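Local coordinates for HIAXHD3 (Humicola insolens, PDB 3ZXK), which removes arabinofuranose side chains, probably from xylan, as an exo-acting family GH43 arabinofuranosidase used in engineering endo-xylanase activity, at residues 35-40 with 76-81; 61-66 with 336-341; 189-194 with 205-210; 408-413 with 477-482; 420-425 with 440-445. All coordinates share one frame; numbering follows the deposited sequence.

Interaction 1: residues 35-40 with 76-81; sequences TFAYSP and PGAYVK
Phe36 meets the carbonyl oxygen of Lys81, and this is where the two loops come closest. The Lys81 O lies 3.2 Å from Phe36 CA in a CA-H...O contact and approaches the ring obliquely at CD2. The first torsion of Phe36 (chi1 -58°) puts CG anti to the carbonyl carbon, beside the backbone N; the ring, turned by chi2 (83°), then has CD2 near Val80. Val80 O meets the ring at its edge, 3.9 Å from Phe36 CD2, and Val80 CG1 packs on that same carbon at 4.2 Å. Val80 O itself accepts a hydrogen bond from Trp84 NE1, whose ring also meets Phe36.

Ala37 is the second point of contact. Its CB presses on Ala78 O at 3.4 Å and lies 4.4 Å from Ala78 CB. No direct hydrogen bond joins the two segments; a water takes both Ala37 N, at 3.2 Å, and Val80 N, at 2.9 Å, as donors and so satisfies two backbone N-H groups at once.

Tight turns supply the shape on both sides: type II' from Thr35 to Tyr38, and type II from Ala78 to Lys81. Phe505 meets the Phe36 ring with its plane nearly parallel. The phenyl group lies about 8 Å from bound xylose and arabinofuranose, so these are two beta turns packed together near the sugar pocket, next to its residue Trp84.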
# COMPACT_ATOMS: atom_id res chain seq x y z
N THR A 35 2.41 -1.12 4.24
CA THR A 35 2.90 -2.01 3.20
C THR A 35 3.49 -3.33 3.68
O THR A 35 4.02 -4.06 2.88
CB THR A 35 3.99 -1.31 2.37
OG1 THR A 35 4.77 -0.48 3.24
CG2 THR A 35 3.35 -0.41 1.27
N PHE A 36 3.42 -3.63 4.98
CA PHE A 36 3.86 -4.97 5.44
C PHE A 36 5.32 -5.23 5.05
O PHE A 36 6.18 -4.40 5.40
CB PHE A 36 2.82 -6.05 5.03
CG PHE A 36 1.45 -5.74 5.61
CD1 PHE A 36 0.57 -4.85 4.97
CD2 PHE A 36 1.11 -6.24 6.87
CE1 PHE A 36 -0.64 -4.51 5.56
CE2 PHE A 36 -0.11 -5.91 7.47
CZ PHE A 36 -0.98 -5.05 6.80
N ALA A 37 5.61 -6.31 4.34
CA ALA A 37 6.98 -6.64 3.96
C ALA A 37 7.34 -6.18 2.53
O ALA A 37 8.39 -6.54 2.01
CB ALA A 37 7.26 -8.13 4.14
N TYR A 38 6.50 -5.36 1.92
CA TYR A 38 6.82 -4.81 0.59
C TYR A 38 7.83 -3.66 0.71
O TYR A 38 7.84 -2.93 1.68
CB TYR A 38 5.53 -4.42 -0.14
CG TYR A 38 4.70 -5.67 -0.48
CD1 TYR A 38 4.92 -6.38 -1.63
CD2 TYR A 38 3.69 -6.15 0.39
CE1 TYR A 38 4.19 -7.53 -1.95
CE2 TYR A 38 2.95 -7.29 0.11
CZ TYR A 38 3.19 -7.98 -1.08
OH TYR A 38 2.47 -9.13 -1.40
N SER A 39 8.75 -3.58 -0.22
CA SER A 39 9.92 -2.70 -0.09
C SER A 39 10.18 -1.98 -1.41
O SER A 39 10.40 -2.64 -2.43
CB SER A 39 11.14 -3.56 0.24
OG SER A 39 12.32 -2.76 0.32
N PRO A 40 10.22 -0.64 -1.44
CA PRO A 40 10.17 0.31 -0.34
C PRO A 40 8.81 0.28 0.35
O PRO A 40 7.81 -0.13 -0.24
CB PRO A 40 10.40 1.68 -1.04
CG PRO A 40 9.99 1.46 -2.44
CD PRO A 40 10.39 0.04 -2.74
N PRO A 76 8.82 -18.53 6.52
CA PRO A 76 7.83 -17.44 6.44
C PRO A 76 8.40 -16.04 6.24
O PRO A 76 7.64 -15.07 6.22
CB PRO A 76 7.09 -17.57 7.78
CG PRO A 76 8.12 -18.07 8.71
CD PRO A 76 9.00 -19.01 7.91
N GLY A 77 9.71 -15.94 6.03
CA GLY A 77 10.35 -14.64 5.83
C GLY A 77 9.89 -13.63 6.85
O GLY A 77 9.94 -13.90 8.05
N ALA A 78 9.43 -12.47 6.37
CA ALA A 78 8.72 -11.50 7.21
C ALA A 78 7.33 -11.23 6.62
O ALA A 78 6.78 -10.14 6.78
CB ALA A 78 9.52 -10.20 7.34
N TYR A 79 6.79 -12.21 5.91
CA TYR A 79 5.44 -12.08 5.37
C TYR A 79 4.44 -11.62 6.42
O TYR A 79 4.33 -12.22 7.50
CB TYR A 79 4.95 -13.39 4.73
CG TYR A 79 5.53 -13.65 3.37
CD1 TYR A 79 5.09 -12.92 2.26
CD2 TYR A 79 6.51 -14.62 3.20
CE1 TYR A 79 5.61 -13.17 0.98
CE2 TYR A 79 7.07 -14.86 1.94
CZ TYR A 79 6.61 -14.16 0.84
OH TYR A 79 7.16 -14.41 -0.40
N VAL A 80 3.69 -10.56 6.08
CA VAL A 80 2.58 -10.03 6.90
C VAL A 80 3.09 -9.43 8.22
O VAL A 80 2.32 -9.16 9.14
CB VAL A 80 1.38 -11.03 7.08
CG1 VAL A 80 0.09 -10.29 7.40
CG2 VAL A 80 1.20 -11.90 5.87
N LYS A 81 4.39 -9.23 8.32
CA LYS A 81 4.97 -8.45 9.41
C LYS A 81 5.22 -7.04 8.89
O LYS A 81 4.34 -6.46 8.26
CB LYS A 81 6.20 -9.15 10.01
CG LYS A 81 5.84 -10.52 10.63
CD LYS A 81 7.07 -11.16 11.25
CE LYS A 81 6.73 -12.47 11.93
NZ LYS A 81 7.96 -13.22 12.28
O HOH W 1 3.84 -8.91 3.65

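Interaction 2: residues 61-66 with 336-341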
# COMPACT_ATOMS: atom_id res chain seq x y z
N PRO A 61 12.72 3.76 2.28
CA PRO A 61 13.24 3.30 0.98
C PRO A 61 13.77 1.88 0.98
O PRO A 61 13.76 1.24 -0.08
CB PRO A 61 14.33 4.32 0.64
CG PRO A 61 14.54 5.16 1.87
CD PRO A 61 13.24 5.09 2.64
N ARG A 62 14.26 1.39 2.12
CA ARG A 62 14.62 -0.03 2.25
C ARG A 62 14.29 -0.38 3.68
O ARG A 62 14.62 0.40 4.58
CB ARG A 62 16.10 -0.26 1.97
CG ARG A 62 16.54 -1.71 2.11
CD ARG A 62 17.99 -1.87 1.66
NE ARG A 62 18.43 -3.26 1.81
CZ ARG A 62 18.33 -4.18 0.86
NH1 ARG A 62 17.84 -3.85 -0.34
NH2 ARG A 62 18.74 -5.42 1.10
N LEU A 63 13.66 -1.52 3.91
CA LEU A 63 13.18 -1.88 5.24
C LEU A 63 14.39 -2.18 6.10
O LEU A 63 15.21 -2.99 5.73
CB LEU A 63 12.22 -3.09 5.15
CG LEU A 63 11.10 -2.94 4.09
CD1 LEU A 63 10.12 -4.10 4.18
CD2 LEU A 63 10.33 -1.63 4.27
N ASN A 64 14.49 -1.54 7.26
CA ASN A 64 15.62 -1.69 8.16
C ASN A 64 15.25 -2.32 9.50
O ASN A 64 15.85 -2.03 10.54
CB ASN A 64 16.28 -0.33 8.39
CG ASN A 64 15.38 0.66 9.15
OD1 ASN A 64 14.18 0.78 8.88
ND2 ASN A 64 15.98 1.40 10.08
N PHE A 65 14.30 -3.23 9.46
CA PHE A 65 13.68 -3.74 10.68
C PHE A 65 14.24 -5.08 11.12
O PHE A 65 13.77 -5.65 12.11
CB PHE A 65 12.18 -3.85 10.50
CG PHE A 65 11.54 -2.66 9.84
CD1 PHE A 65 11.76 -1.38 10.36
CD2 PHE A 65 10.72 -2.80 8.72
CE1 PHE A 65 11.16 -0.26 9.79
CE2 PHE A 65 10.12 -1.68 8.15
CZ PHE A 65 10.36 -0.41 8.66
N GLY A 66 15.23 -5.60 10.41
CA GLY A 66 15.80 -6.89 10.75
C GLY A 66 16.16 -7.72 9.54
O GLY A 66 15.71 -7.46 8.42
N ASN A 336 8.75 -7.61 -3.29
CA ASN A 336 8.35 -8.51 -2.20
C ASN A 336 9.57 -8.75 -1.30
O ASN A 336 10.51 -9.43 -1.71
CB ASN A 336 7.83 -9.83 -2.79
CG ASN A 336 7.67 -10.90 -1.73
OD1 ASN A 336 7.35 -10.58 -0.58
ND2 ASN A 336 7.91 -12.15 -2.09
N HIS A 337 9.59 -8.16 -0.10
CA HIS A 337 10.79 -8.08 0.77
C HIS A 337 11.88 -7.20 0.14
O HIS A 337 11.75 -6.81 -1.02
CB HIS A 337 11.33 -9.47 1.19
CG HIS A 337 10.39 -10.28 2.08
ND1 HIS A 337 9.19 -10.72 1.69
CD2 HIS A 337 10.59 -10.77 3.37
CE1 HIS A 337 8.62 -11.43 2.68
NE2 HIS A 337 9.48 -11.49 3.70
N ASN A 338 12.91 -6.84 0.88
CA ASN A 338 13.99 -6.04 0.32
C ASN A 338 14.63 -6.78 -0.84
O ASN A 338 14.83 -8.01 -0.79
CB ASN A 338 15.07 -5.76 1.33
CG ASN A 338 14.66 -4.77 2.38
OD1 ASN A 338 13.85 -3.87 2.14
ND2 ASN A 338 15.25 -4.92 3.54
N PRO A 339 14.97 -6.03 -1.89
CA PRO A 339 15.63 -6.65 -3.03
C PRO A 339 17.12 -6.93 -2.76
O PRO A 339 17.73 -6.29 -1.89
CB PRO A 339 15.46 -5.57 -4.11
CG PRO A 339 15.52 -4.30 -3.36
CD PRO A 339 14.73 -4.60 -2.11
N ASP A 340 17.67 -7.91 -3.48
CA ASP A 340 19.12 -8.06 -3.60
C ASP A 340 19.58 -7.10 -4.71
O ASP A 340 19.37 -7.33 -5.91
CB ASP A 340 19.49 -9.51 -3.93
CG ASP A 340 20.99 -9.74 -4.05
OD1 ASP A 340 21.76 -8.75 -4.21
OD2 ASP A 340 21.40 -10.92 -4.01
N THR A 341 20.21 -6.00 -4.30
CA THR A 341 20.54 -4.96 -5.26
C THR A 341 21.66 -5.35 -6.22
O THR A 341 21.83 -4.71 -7.25
CB THR A 341 20.96 -3.65 -4.55
OG1 THR A 341 22.14 -3.91 -3.78
CG2 THR A 341 19.83 -3.15 -3.65
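The guanidinium of Arg62 lies over the side chain of Asn338, with Asn338 CB 3.5 Å above one face and offset toward the rim. The guanidinium and amide planes are stacked, only 24° apart. At the guanidinium edge, in its plane, sits the carbonyl of Pro339, gripped end-on by two nitrogens: Arg62 NH1 donates to Pro339 O at 2.9 Å, and Arg62 NH2 reaches the same oxygen at 3.3 Å. Thr341 CG2 approaches NH1 obliquely.

The Arg62 chain is extended from CG to NE, and its CG passes 3.5 Å from Asn338 OD1 on the way. The amide is meanwhile engaged by the next residue. Leu63 N donates to Asn338 OD1 at 2.9 Å, and Asn338 ND2 returns a bond to Leu63 O, also at 2.9 Å, in the carbonyl plane and on a lone pair. These bonds tie a GH43 loop to a loop of the concanavalin A-like part.

Both ends of the amide have second partners: Ser39 OG is hydrogen-bonded to OD1, and ND2 donates to Asp70 OD1. Asp70 also forms a long, weak ion pair with Arg62 NH2. The buried Asn338 amide is thus well satisfied and its flip state fixed by complementary bonds, whereas the arginine charge meets a neutral carbonyl here and would probably be only partly offset by the weak pair with Asp70.

Interaction 3: residues 189-194 with 205-210. With XYP (beta-D-xylopyranose), chain C.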
# COMPACT_ATOMS: atom_id res chain seq x y z
N GLN A 189 -14.91 -3.22 24.64
CA GLN A 189 -14.67 -3.38 23.20
C GLN A 189 -13.24 -2.95 22.89
O GLN A 189 -12.73 -1.98 23.45
CB GLN A 189 -15.62 -2.50 22.38
CG GLN A 189 -17.09 -2.89 22.39
CD GLN A 189 -17.98 -1.87 21.68
OE1 GLN A 189 -17.49 -0.88 21.11
NE2 GLN A 189 -19.28 -2.09 21.74
N THR A 190 -12.62 -3.65 21.96
CA THR A 190 -11.29 -3.31 21.47
C THR A 190 -11.31 -2.07 20.57
O THR A 190 -12.09 -2.01 19.63
CB THR A 190 -10.72 -4.48 20.68
OG1 THR A 190 -10.59 -5.61 21.55
CG2 THR A 190 -9.35 -4.14 20.05
N VAL A 191 -10.48 -1.09 20.88
CA VAL A 191 -10.19 -0.06 19.90
C VAL A 191 -8.70 -0.03 19.51
O VAL A 191 -7.85 -0.56 20.23
CB VAL A 191 -10.68 1.34 20.35
CG1 VAL A 191 -12.19 1.30 20.64
CG2 VAL A 191 -9.92 1.85 21.57
N GLU A 192 -8.42 0.52 18.33
CA GLU A 192 -7.05 0.63 17.80
C GLU A 192 -7.07 1.71 16.70
O GLU A 192 -8.00 2.49 16.58
CB GLU A 192 -6.51 -0.73 17.27
CG GLU A 192 -7.21 -1.31 16.04
CD GLU A 192 -6.52 -2.55 15.45
OE1 GLU A 192 -5.57 -3.11 16.06
OE2 GLU A 192 -6.92 -3.00 14.36
N GLY A 193 -6.01 1.78 15.90
CA GLY A 193 -6.01 2.69 14.75
C GLY A 193 -5.93 4.18 15.04
O GLY A 193 -6.35 4.99 14.19
N ALA A 194 -5.36 4.57 16.19
CA ALA A 194 -5.27 5.97 16.60
C ALA A 194 -4.72 6.94 15.53
O ALA A 194 -3.70 6.69 14.89
CB ALA A 194 -4.47 6.10 17.91
N ILE A 205 -8.76 12.29 19.29
CA ILE A 205 -8.13 11.06 18.80
C ILE A 205 -9.22 10.27 18.10
O ILE A 205 -10.30 10.07 18.65
CB ILE A 205 -7.50 10.21 19.94
CG1 ILE A 205 -6.40 10.99 20.66
CG2 ILE A 205 -6.95 8.91 19.37
CD1 ILE A 205 -5.93 10.37 21.96
N LEU A 206 -8.97 9.85 16.87
CA LEU A 206 -9.86 8.95 16.17
C LEU A 206 -9.38 7.53 16.38
O LEU A 206 -8.19 7.25 16.22
CB LEU A 206 -9.88 9.26 14.68
CG LEU A 206 -11.14 9.93 14.17
CD1 LEU A 206 -11.26 11.34 14.76
CD2 LEU A 206 -11.13 9.94 12.63
N VAL A 207 -10.31 6.63 16.71
CA VAL A 207 -9.99 5.21 16.86
C VAL A 207 -11.03 4.36 16.14
O VAL A 207 -12.15 4.81 15.93
CB VAL A 207 -9.89 4.76 18.35
CG1 VAL A 207 -8.82 5.54 19.11
CG2 VAL A 207 -11.23 4.94 19.09
N THR A 208 -10.63 3.15 15.76
CA THR A 208 -11.55 2.19 15.16
C THR A 208 -11.85 1.06 16.12
O THR A 208 -10.97 0.63 16.88
CB THR A 208 -11.00 1.61 13.82
OG1 THR A 208 -11.99 0.77 13.19
CG2 THR A 208 -9.74 0.78 14.01
N ARG A 209 -13.10 0.58 16.04
CA ARG A 209 -13.45 -0.72 16.60
C ARG A 209 -13.40 -1.72 15.42
O ARG A 209 -14.26 -1.68 14.52
CB ARG A 209 -14.83 -0.69 17.24
CG ARG A 209 -15.19 -2.05 17.82
CD ARG A 209 -16.63 -2.13 18.27
NE ARG A 209 -17.58 -2.06 17.16
CZ ARG A 209 -18.89 -2.02 17.33
NH1 ARG A 209 -19.40 -2.05 18.55
NH2 ARG A 209 -19.70 -1.95 16.28
N PRO A 210 -12.37 -2.58 15.38
CA PRO A 210 -12.25 -3.43 14.20
C PRO A 210 -13.47 -4.34 14.03
O PRO A 210 -13.89 -4.94 15.02
CB PRO A 210 -11.04 -4.32 14.52
CG PRO A 210 -10.27 -3.58 15.54
CD PRO A 210 -11.24 -2.73 16.30
C1 XYP C . -8.60 -7.69 12.67
C2 XYP C . -7.84 -6.35 12.67
C3 XYP C . -6.36 -6.55 12.94
C4 XYP C . -6.16 -7.24 14.28
C5 XYP C . -7.40 -8.04 14.70
O2 XYP C . -7.97 -5.70 11.40
O3 XYP C . -5.70 -5.27 12.94
O4 XYP C . -4.80 -7.67 14.30
O5 XYP C . -7.99 -8.64 13.55
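Arg209 reaches Gln189 by starting out with CG anti to the backbone N and then bending at chi3 (67°), a turn that places NE. The result is modest: Arg209 NH1 gives Gln189 OE1 a weak hydrogen bond of 3.4 Å, while Arg209 CD packs on that oxygen at 3.2 Å. Gln189 OE1 is also bonded to Tyr215 OH, and Arg209 NE makes a salt bridge to Asp212. An alanine in place of Arg209 would probably leave Asp212 without its charged mate and take away the weak bond and the CD packing on Gln189 OE1, which would still have Tyr215.

In Glu192, CG lies between the backbone N and carbonyl carbon (chi1 66°), and the chain beyond it is extended. Its OE2 accepts from O3 of a bound xylose at 2.9 Å and touches Pro210 CG at 3.6 Å; OE1 is held by Tyr142 OH and Asn160 ND2. Thr208 runs beside Glu192, pointing the same way.

The backbones pair around these two residues: Glu192 N donates to Thr208 O at 2.9 Å, and Thr208 N to Glu192 O at 2.8 Å. Behind them Val191 CB packs on Val207 CG2 at 3.9 Å. A CB on Gly193 would run into Thr208 CG2.

This is an antiparallel hairpin in a blade of the GH43 beta-propeller, with Glu192 and Pro210 at its mouth lining the sugar pocket.

Interaction 4: residues 408-413 with 477-482; sequences AYIGVW and TTFYYS
Ile410 and Phe479 point at each other's strands and slide past one another in opposite directions, so that each lies alongside the other. Ile410 CG2 rests 3.8 Å from Phe479 CD2, meeting the ring obliquely. The far end of the ring continues down to Ala408: Phe479 CZ is 3.7 Å from Ala408 CB and equally close to Ala408 O. Between these two points Phe479 CE2 meets Tyr409 CA at 3.9 Å, and the phenyl ring therefore spans three consecutive residues of the facing strand.

Ile410 extends toward the next residues of the facing strand. Its CG1 is anti to the backbone N (chi1 -173°), and the branch ends with CD1 3.5 Å from Tyr480 O. The same methyl sits near the plane of the Tyr481 ring, at its edge, and touches Tyr481 CB at 4.1 Å.

No hydrogen bond crosses here, and the axes of the two segments come no closer than 7.4 Å, their directions 9° apart. Tyr409 sends its side chain to the other side of its strand, where its OH accepts from Trp413 NE1. Leu402 and Met423 add further contacts to Phe479. Strand 406-415 belongs to one sheet and strand 476-482 to the other, and this is the face-to-face core packing of a concanavalin A-like beta-sandwich.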
# COMPACT_ATOMS: atom_id res chain seq x y z
N ALA A 408 -1.03 -17.48 -8.72
CA ALA A 408 -0.92 -18.21 -9.99
C ALA A 408 -0.09 -17.33 -10.89
O ALA A 408 -0.02 -16.10 -10.68
CB ALA A 408 -2.29 -18.45 -10.63
N TYR A 409 0.50 -17.93 -11.91
CA TYR A 409 1.30 -17.18 -12.86
C TYR A 409 1.30 -17.77 -14.25
O TYR A 409 0.95 -18.94 -14.43
CB TYR A 409 2.73 -16.99 -12.36
CG TYR A 409 3.67 -18.19 -12.29
CD1 TYR A 409 4.21 -18.77 -13.46
CD2 TYR A 409 4.11 -18.67 -11.05
CE1 TYR A 409 5.14 -19.81 -13.39
CE2 TYR A 409 5.04 -19.70 -10.97
CZ TYR A 409 5.53 -20.28 -12.15
OH TYR A 409 6.48 -21.26 -12.11
N ILE A 410 1.65 -16.93 -15.23
CA ILE A 410 1.97 -17.40 -16.57
C ILE A 410 3.43 -17.00 -16.79
O ILE A 410 3.85 -15.89 -16.41
CB ILE A 410 1.04 -16.82 -17.66
CG1 ILE A 410 1.32 -17.51 -19.00
CG2 ILE A 410 1.14 -15.30 -17.72
CD1 ILE A 410 0.28 -17.22 -20.06
N GLY A 411 4.23 -17.90 -17.33
CA GLY A 411 5.65 -17.60 -17.44
C GLY A 411 6.38 -18.54 -18.33
O GLY A 411 5.77 -19.29 -19.12
N VAL A 412 7.70 -18.48 -18.23
CA VAL A 412 8.58 -19.29 -19.06
C VAL A 412 9.44 -20.14 -18.15
O VAL A 412 9.98 -19.65 -17.15
CB VAL A 412 9.49 -18.42 -19.96
CG1 VAL A 412 10.44 -19.28 -20.82
CG2 VAL A 412 8.66 -17.51 -20.86
N TRP A 413 9.47 -21.43 -18.46
CA TRP A 413 10.38 -22.39 -17.83
C TRP A 413 11.45 -22.77 -18.84
O TRP A 413 11.14 -23.20 -19.97
CB TRP A 413 9.63 -23.65 -17.36
CG TRP A 413 8.83 -23.46 -16.10
CD1 TRP A 413 8.49 -22.27 -15.49
CD2 TRP A 413 8.30 -24.52 -15.28
NE1 TRP A 413 7.76 -22.51 -14.36
CE2 TRP A 413 7.62 -23.87 -14.17
CE3 TRP A 413 8.31 -25.90 -15.36
CZ2 TRP A 413 7.00 -24.61 -13.15
CZ3 TRP A 413 7.70 -26.64 -14.35
CH2 TRP A 413 7.06 -26.01 -13.28
N THR A 477 -9.25 -14.71 -12.27
CA THR A 477 -8.26 -14.10 -13.15
C THR A 477 -7.90 -15.08 -14.25
O THR A 477 -7.82 -16.30 -14.04
CB THR A 477 -6.98 -13.76 -12.34
OG1 THR A 477 -7.26 -12.66 -11.47
CG2 THR A 477 -5.81 -13.38 -13.27
N THR A 478 -7.70 -14.52 -15.45
CA THR A 478 -7.24 -15.31 -16.61
C THR A 478 -5.88 -14.83 -17.12
O THR A 478 -5.49 -13.69 -16.87
CB THR A 478 -8.28 -15.34 -17.74
OG1 THR A 478 -8.68 -14.01 -18.08
CG2 THR A 478 -9.52 -16.17 -17.28
N PHE A 479 -5.15 -15.72 -17.79
CA PHE A 479 -3.78 -15.47 -18.21
C PHE A 479 -3.63 -15.67 -19.72
O PHE A 479 -4.25 -16.59 -20.30
CB PHE A 479 -2.82 -16.42 -17.47
CG PHE A 479 -2.78 -16.20 -15.96
CD1 PHE A 479 -3.68 -16.84 -15.11
CD2 PHE A 479 -1.82 -15.37 -15.40
CE1 PHE A 479 -3.65 -16.63 -13.73
CE2 PHE A 479 -1.78 -15.16 -14.03
CZ PHE A 479 -2.70 -15.78 -13.19
N TYR A 480 -2.81 -14.84 -20.35
CA TYR A 480 -2.61 -14.86 -21.81
C TYR A 480 -1.15 -14.60 -22.14
O TYR A 480 -0.43 -13.99 -21.35
CB TYR A 480 -3.45 -13.75 -22.47
CG TYR A 480 -4.90 -13.76 -22.08
CD1 TYR A 480 -5.29 -13.26 -20.83
CD2 TYR A 480 -5.90 -14.28 -22.93
CE1 TYR A 480 -6.59 -13.26 -20.44
CE2 TYR A 480 -7.23 -14.29 -22.54
CZ TYR A 480 -7.55 -13.79 -21.27
OH TYR A 480 -8.83 -13.77 -20.77
N TYR A 481 -0.73 -15.08 -23.31
CA TYR A 481 0.58 -14.72 -23.82
C TYR A 481 0.48 -14.26 -25.26
O TYR A 481 -0.48 -14.60 -25.95
CB TYR A 481 1.56 -15.90 -23.71
CG TYR A 481 1.20 -17.06 -24.63
CD1 TYR A 481 1.69 -17.13 -25.96
CD2 TYR A 481 0.37 -18.09 -24.19
CE1 TYR A 481 1.33 -18.18 -26.80
CE2 TYR A 481 0.05 -19.16 -25.02
CZ TYR A 481 0.52 -19.19 -26.33
OH TYR A 481 0.20 -20.26 -27.17
N SER A 482 1.47 -13.47 -25.66
CA SER A 482 1.69 -13.10 -27.06
C SER A 482 3.14 -13.32 -27.44
O SER A 482 4.06 -12.88 -26.75
CB SER A 482 1.31 -11.65 -27.34
OG SER A 482 1.63 -11.31 -28.68

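Interaction 5: residues 420-425 with 440-445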
# COMPACT_ATOMS: atom_id res chain seq x y z
N ARG A 420 9.81 -22.88 -22.65
CA ARG A 420 8.40 -22.97 -22.98
C ARG A 420 7.54 -22.19 -22.02
O ARG A 420 7.90 -21.97 -20.85
CB ARG A 420 7.95 -24.42 -23.03
CG ARG A 420 7.67 -25.02 -21.68
CD ARG A 420 7.05 -26.38 -21.85
NE ARG A 420 6.52 -26.93 -20.61
CZ ARG A 420 7.25 -27.52 -19.67
NH1 ARG A 420 8.58 -27.63 -19.77
NH2 ARG A 420 6.63 -28.01 -18.61
N ILE A 421 6.40 -21.79 -22.54
CA ILE A 421 5.41 -21.09 -21.73
C ILE A 421 4.60 -22.07 -20.91
O ILE A 421 4.23 -23.13 -21.41
CB ILE A 421 4.48 -20.24 -22.62
CG1 ILE A 421 5.34 -19.31 -23.47
CG2 ILE A 421 3.48 -19.43 -21.80
CD1 ILE A 421 4.61 -18.66 -24.61
N VAL A 422 4.38 -21.73 -19.64
CA VAL A 422 3.56 -22.52 -18.72
C VAL A 422 2.61 -21.61 -17.94
O VAL A 422 2.89 -20.40 -17.76
CB VAL A 422 4.43 -23.33 -17.70
CG1 VAL A 422 5.29 -24.38 -18.42
CG2 VAL A 422 5.31 -22.39 -16.88
N MET A 423 1.49 -22.17 -17.50
CA MET A 423 0.64 -21.51 -16.53
C MET A 423 0.63 -22.41 -15.29
O MET A 423 0.35 -23.58 -15.40
CB MET A 423 -0.78 -21.27 -17.12
CG MET A 423 -1.71 -20.49 -16.22
SD MET A 423 -2.53 -21.53 -14.99
CE MET A 423 -3.59 -20.39 -14.08
N VAL A 424 0.97 -21.83 -14.14
CA VAL A 424 1.10 -22.50 -12.85
C VAL A 424 0.06 -21.96 -11.86
O VAL A 424 -0.12 -20.73 -11.70
CB VAL A 424 2.54 -22.30 -12.29
CG1 VAL A 424 2.67 -22.73 -10.83
CG2 VAL A 424 3.56 -22.98 -13.20
N ASP A 425 -0.61 -22.88 -11.15
CA ASP A 425 -1.54 -22.46 -10.12
C ASP A 425 -1.27 -23.24 -8.83
O ASP A 425 -0.26 -23.91 -8.72
CB ASP A 425 -3.00 -22.55 -10.62
CG ASP A 425 -3.46 -23.98 -10.92
OD1 ASP A 425 -2.72 -24.97 -10.70
OD2 ASP A 425 -4.63 -24.11 -11.35
N GLY A 440 3.04 -25.19 -6.07
CA GLY A 440 2.34 -25.02 -7.34
C GLY A 440 2.44 -26.21 -8.27
O GLY A 440 3.22 -27.12 -8.06
N ARG A 441 1.63 -26.20 -9.31
CA ARG A 441 1.70 -27.24 -10.34
C ARG A 441 1.45 -26.56 -11.68
O ARG A 441 0.75 -25.54 -11.72
CB ARG A 441 0.62 -28.31 -10.09
CG ARG A 441 -0.78 -27.73 -9.91
CD ARG A 441 -1.88 -28.74 -10.18
NE ARG A 441 -3.16 -28.07 -10.41
CZ ARG A 441 -4.10 -27.87 -9.48
NH1 ARG A 441 -3.93 -28.27 -8.22
NH2 ARG A 441 -5.23 -27.25 -9.81
N VAL A 442 2.03 -27.12 -12.74
CA VAL A 442 1.72 -26.69 -14.10
C VAL A 442 0.31 -27.12 -14.45
O VAL A 442 -0.00 -28.30 -14.54
CB VAL A 442 2.75 -27.15 -15.14
CG1 VAL A 442 2.31 -26.78 -16.55
CG2 VAL A 442 4.12 -26.55 -14.83
N ALA A 443 -0.56 -26.13 -14.65
CA ALA A 443 -1.95 -26.40 -14.96
C ALA A 443 -2.13 -26.49 -16.46
O ALA A 443 -3.03 -27.16 -16.94
CB ALA A 443 -2.85 -25.31 -14.37
N ALA A 444 -1.26 -25.81 -17.21
CA ALA A 444 -1.27 -25.92 -18.68
C ALA A 444 0.09 -25.59 -19.27
O ALA A 444 0.78 -24.70 -18.79
CB ALA A 444 -2.33 -25.01 -19.31
N ASN A 445 0.46 -26.33 -20.30
CA ASN A 445 1.66 -26.02 -21.08
C ASN A 445 1.29 -25.25 -22.33
O ASN A 445 0.39 -25.65 -23.11
CB ASN A 445 2.43 -27.30 -21.47
CG ASN A 445 3.04 -27.98 -20.26
OD1 ASN A 445 4.02 -27.52 -19.71
ND2 ASN A 445 2.42 -29.07 -19.82
O HOH W 2 -5.49 -26.41 -12.29
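Arg420 holds Asn445 side-on, with NE at 2.7 Å and NH2 at 2.9 Å from the single oxygen Asn445 OD1, both from the same face of the amide. Arg420 NH1 binds Gln415. An alanine in place of Arg420 would probably leave Asn445 OD1 without these two donors and the amide free to swing.

The one salt bridge is charge only: Asp425 OD1 lies over a face of the Arg441 guanidinium, 3.1 Å from Arg441 NE and well out of the plane, not in a directed hydrogen bond. A water bridges Asp425 OD2 and Arg441 NH2.

Backbone bonds run between Asp425 and Arg441 in both directions, and Met423 N donates to Ala444 O. Met423 O takes two donors, Ala443 N at 2.8 Å and Ala444 N at 3.3 Å.

Apolar contacts are lighter: Met423 SD on Ala443 CB at 3.8 Å, and Val424 CG2 on Val442 CG2 at 4.0 Å.

With Ala443 and Ala444 both opposite Met423, this is a classic beta bulge in an antiparallel hairpin at the sandwich edge.

In the fold
Interactions 1 and 2 meet at the join between the GH43 and concanavalin A-like parts, their centres 9 Å apart: besides the bond of Ser39 to Asn338, Ala78 N lies 2.8 Å from His337 NE2. Interaction 3 stands apart at the sugar pocket, its centre about 23 Å from that of interaction 1, although Phe36 also comes near the bound sugars. Strand 406-415 of interaction 4 and strand 418-429 of interaction 5 are neighbours in one sheet, with the centres of the two contacts 8 Å apart and Gly411 O 2.9 Å from Val422 N. Both lie across the chain's centre from interaction 3, their centres about 42 and 44 Å from its own.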